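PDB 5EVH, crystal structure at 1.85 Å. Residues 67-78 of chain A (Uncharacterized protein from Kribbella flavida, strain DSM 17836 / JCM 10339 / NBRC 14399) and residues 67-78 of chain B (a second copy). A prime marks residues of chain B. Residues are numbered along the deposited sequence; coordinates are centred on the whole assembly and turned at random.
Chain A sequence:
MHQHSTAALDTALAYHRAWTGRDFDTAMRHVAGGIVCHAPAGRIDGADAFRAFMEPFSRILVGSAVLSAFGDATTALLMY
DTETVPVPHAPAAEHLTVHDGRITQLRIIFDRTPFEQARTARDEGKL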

# COMPACT_ATOMS: atom_id res chain seq x y z
N LEU A 67 -5.43 1.00 -9.77
CA LEU A 67 -5.38 2.45 -9.63
C LEU A 67 -4.08 3.03 -10.16
O LEU A 67 -4.08 4.18 -10.67
CB LEU A 67 -5.54 2.85 -8.16
CG LEU A 67 -6.82 2.27 -7.53
CD1 LEU A 67 -6.92 2.66 -6.03
CD2 LEU A 67 -8.07 2.72 -8.24
N SER A 68 -2.98 2.26 -10.06
CA SER A 68 -1.68 2.78 -10.47
C SER A 68 -0.75 1.59 -10.61
O SER A 68 -0.88 0.64 -9.84
CB SER A 68 -1.14 3.76 -9.40
OG SER A 68 0.08 4.38 -9.81
N ALA A 69 0.13 1.60 -11.62
CA ALA A 69 1.04 0.48 -11.80
C ALA A 69 2.27 0.96 -12.55
O ALA A 69 2.11 1.60 -13.59
CB ALA A 69 0.36 -0.65 -12.61
N PHE A 70 3.48 0.58 -12.08
CA PHE A 70 4.72 1.01 -12.66
C PHE A 70 5.68 -0.14 -12.51
O PHE A 70 5.52 -0.98 -11.62
CB PHE A 70 5.34 2.21 -11.91
CG PHE A 70 4.60 3.50 -12.09
CD1 PHE A 70 4.88 4.32 -13.22
CD2 PHE A 70 3.68 3.95 -11.15
CE1 PHE A 70 4.26 5.56 -13.34
CE2 PHE A 70 3.04 5.20 -11.28
CZ PHE A 70 3.34 5.99 -12.44
N GLY A 71 6.69 -0.18 -13.36
CA GLY A 71 7.76 -1.10 -13.02
C GLY A 71 8.96 -0.90 -13.92
O GLY A 71 8.98 -0.02 -14.78
N ASP A 72 10.00 -1.68 -13.65
CA ASP A 72 11.18 -1.71 -14.53
C ASP A 72 11.51 -3.15 -14.88
O ASP A 72 10.63 -4.02 -14.94
CB ASP A 72 12.37 -0.98 -13.88
CG ASP A 72 12.75 -1.54 -12.49
OD1 ASP A 72 12.46 -2.72 -12.15
OD2 ASP A 72 13.39 -0.79 -11.70
N ALA A 73 12.79 -3.44 -15.12
CA ALA A 73 13.13 -4.74 -15.65
C ALA A 73 12.90 -5.83 -14.61
O ALA A 73 12.56 -6.96 -14.98
CB ALA A 73 14.58 -4.73 -16.12
N THR A 74 13.05 -5.51 -13.31
CA THR A 74 12.97 -6.56 -12.31
C THR A 74 12.01 -6.29 -11.16
O THR A 74 11.82 -7.19 -10.33
CB THR A 74 14.36 -6.84 -11.73
OG1 THR A 74 14.85 -5.65 -11.09
CG2 THR A 74 15.36 -7.35 -12.85
N THR A 75 11.45 -5.09 -11.04
CA THR A 75 10.50 -4.86 -9.95
C THR A 75 9.30 -4.12 -10.49
O THR A 75 9.38 -3.43 -11.52
CB THR A 75 11.06 -4.02 -8.78
OG1 THR A 75 11.40 -2.72 -9.24
CG2 THR A 75 12.28 -4.72 -8.10
N ALA A 76 8.20 -4.24 -9.75
CA ALA A 76 6.97 -3.59 -10.12
C ALA A 76 6.30 -3.14 -8.84
O ALA A 76 6.46 -3.74 -7.76
CB ALA A 76 6.03 -4.53 -10.94
N LEU A 77 5.47 -2.11 -8.98
CA LEU A 77 4.75 -1.56 -7.86
C LEU A 77 3.33 -1.27 -8.36
O LEU A 77 3.14 -0.59 -9.39
CB LEU A 77 5.47 -0.27 -7.38
CG LEU A 77 4.97 0.33 -6.07
CD1 LEU A 77 5.17 -0.68 -4.88
CD2 LEU A 77 5.74 1.67 -5.78
N LEU A 78 2.33 -1.78 -7.66
CA LEU A 78 0.98 -1.47 -8.11
C LEU A 78 0.04 -1.28 -6.94
O LEU A 78 0.30 -1.74 -5.81
CB LEU A 78 0.41 -2.53 -9.00
CG LEU A 78 0.62 -3.95 -8.67
CD1 LEU A 78 -0.73 -4.37 -8.27
CD2 LEU A 78 0.90 -4.56 -9.99
N LEU B 67 11.09 1.74 -0.00
CA LEU B 67 11.28 0.40 -0.57
C LEU B 67 11.17 0.40 -2.07
O LEU B 67 11.84 -0.42 -2.75
CB LEU B 67 10.25 -0.57 0.02
CG LEU B 67 10.27 -0.60 1.56
CD1 LEU B 67 9.19 -1.56 2.11
CD2 LEU B 67 11.62 -1.01 2.11
N SER B 68 10.33 1.29 -2.63
CA SER B 68 10.10 1.29 -4.07
C SER B 68 9.45 2.62 -4.42
O SER B 68 8.67 3.12 -3.62
CB SER B 68 9.16 0.12 -4.45
OG SER B 68 9.00 0.01 -5.87
N ALA B 69 9.82 3.21 -5.56
CA ALA B 69 9.23 4.49 -5.94
C ALA B 69 9.30 4.64 -7.44
O ALA B 69 10.38 4.45 -8.00
CB ALA B 69 9.99 5.65 -5.27
N PHE B 70 8.19 5.07 -8.09
CA PHE B 70 8.12 5.20 -9.53
C PHE B 70 7.23 6.38 -9.79
O PHE B 70 6.39 6.74 -8.96
CB PHE B 70 7.45 3.98 -10.19
CG PHE B 70 8.29 2.73 -10.18
CD1 PHE B 70 9.25 2.52 -11.19
CD2 PHE B 70 8.10 1.75 -9.20
CE1 PHE B 70 9.96 1.32 -11.23
CE2 PHE B 70 8.83 0.54 -9.23
CZ PHE B 70 9.81 0.37 -10.27
N GLY B 71 7.38 6.99 -10.95
CA GLY B 71 6.33 7.92 -11.33
C GLY B 71 6.48 8.37 -12.76
O GLY B 71 7.37 7.93 -13.48
N ASP B 72 5.53 9.19 -13.19
CA ASP B 72 5.63 9.84 -14.51
C ASP B 72 5.41 11.34 -14.36
O ASP B 72 5.72 11.93 -13.32
CB ASP B 72 4.64 9.21 -15.50
CG ASP B 72 3.17 9.24 -15.02
OD1 ASP B 72 2.77 10.09 -14.17
OD2 ASP B 72 2.36 8.41 -15.51
N ALA B 73 4.87 11.98 -15.39
CA ALA B 73 4.83 13.42 -15.37
C ALA B 73 3.85 13.93 -14.32
O ALA B 73 4.06 15.00 -13.74
CB ALA B 73 4.44 13.93 -16.76
N THR B 74 2.78 13.16 -14.03
CA THR B 74 1.75 13.69 -13.14
C THR B 74 1.38 12.77 -11.98
O THR B 74 0.60 13.20 -11.11
CB THR B 74 0.48 14.02 -13.92
OG1 THR B 74 -0.02 12.82 -14.53
CG2 THR B 74 0.76 15.14 -15.00
N THR B 75 1.85 11.53 -11.94
CA THR B 75 1.52 10.67 -10.81
C THR B 75 2.76 9.95 -10.34
O THR B 75 3.72 9.77 -11.10
CB THR B 75 0.45 9.59 -11.11
OG1 THR B 75 0.95 8.69 -12.10
CG2 THR B 75 -0.90 10.22 -11.55
N ALA B 76 2.70 9.51 -9.08
CA ALA B 76 3.80 8.80 -8.49
C ALA B 76 3.21 7.74 -7.58
O ALA B 76 2.10 7.88 -7.03
CB ALA B 76 4.75 9.75 -7.69
N LEU B 77 4.00 6.69 -7.37
CA LEU B 77 3.59 5.59 -6.53
C LEU B 77 4.80 5.20 -5.69
O LEU B 77 5.90 4.97 -6.24
CB LEU B 77 3.10 4.42 -7.43
CG LEU B 77 2.44 3.25 -6.72
CD1 LEU B 77 1.13 3.72 -5.99
CD2 LEU B 77 2.09 2.12 -7.76
N LEU B 78 4.64 5.16 -4.38
CA LEU B 78 5.79 4.75 -3.59
C LEU B 78 5.37 3.90 -2.40
O LEU B 78 4.20 3.91 -1.97
CB LEU B 78 6.58 5.91 -3.07
CG LEU B 78 5.87 7.09 -2.54
CD1 LEU B 78 6.15 6.99 -1.10
CD2 LEU B 78 6.66 8.22 -3.07
O HOH W 1 -0.54 6.37 -11.46
O HOH W 2 11.13 -1.25 -6.84

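Each stretch is a β-hairpin, strand 67-71 turning through residues 72-74 into strand 75-78, and an exact two-fold axis lays one hairpin across the other. The first strands of the two copies cross at 105° with their axes 7.0 Å apart, and the second strands cross at 109° at 7.5 Å. No hydrogen bond passes directly between the stretches: three backbone hydrogen bonds tie each hairpin to itself, and mainly side chains make the contact.

Along chain B, Leu67′ stays out of reach of the other stretch, and the contact opens with Ser68′, whose CA-to-CB bond points toward the chain A stretch. Its OG lies 3.7 Å from Leu77 CD2, a plain van der Waals approach that gives the hydroxyl no polar partner. That need is met by water 2, which sits 2.7 Å from Ser68′ OG and 2.8 Å from Thr75 OG1, hydrogen bonding to both and so joining the two copies through solvent. Ala69′ points away, in keeping with strand alternation.

Phe70′ is the centrepiece. Its CB meets Phe70 CB at 3.2 Å, a very tight apolar contact where the two backbones come nearest, with the two CA atoms 6.2 Å apart. With chi1 in the m well, each ring leaves this point and reaches across the partner hairpin. Phe70′ CD2 packs 3.8 Å from Leu77 CB, while Phe70′ CZ presents the ring edge to Thr75 OG1 at 3.6 Å. Over one face lies Gly71 CA, 4.0 Å from the Phe70′ ring centroid, in a CH-pi contact. The backbone of Phe70′ is meanwhile tied to its own second strand, Phe70′ N to Leu77′ O and Leu77′ N to Phe70′ O, both 2.9 Å.

Gly71′ returns the favour, placing its CA over the Phe70 ring. A CB here would point away from chain A and would clash with Thr75′ O in its own hairpin.

Asp72′ turns the chain. Its OD1 accepts hydrogen bonds from Thr74′ N at 3.1 Å and Thr75′ N at 2.8 Å, and Asp72′ N donates to Thr75′ O at 2.8 Å, bracing the turn. The other carboxylate oxygen, Asp72′ OD2, comes within 4.0 Å of Phe70 CZ. Ala73′ and Thr74′ do not reach the chain A stretch.

Thr75′ points back toward the partner. Its OG1 borders the edge of the Phe70 ring, 3.6 Å from Phe70 CZ, and hydrogen bonds to water 1 at 2.8 Å; that water in turn lies 2.7 Å from Ser68 OG, completing the second bridge. Ala76′ points away.

Leu77′ completes the apolar centre. Its CB supports Phe70 CD2 at 3.8 Å, and its CD2 reaches Leu77 CG, also at 3.8 Å, and Leu77 O at 3.3 Å. The CA-to-CB bond of Leu78′ points away, yet its CA rests 3.8 Å from Leu77 CD2. The rule is economical: on each strand, alternate inward positions give one hydroxyl, which binds a bridging water, and one apolar side chain for the centre.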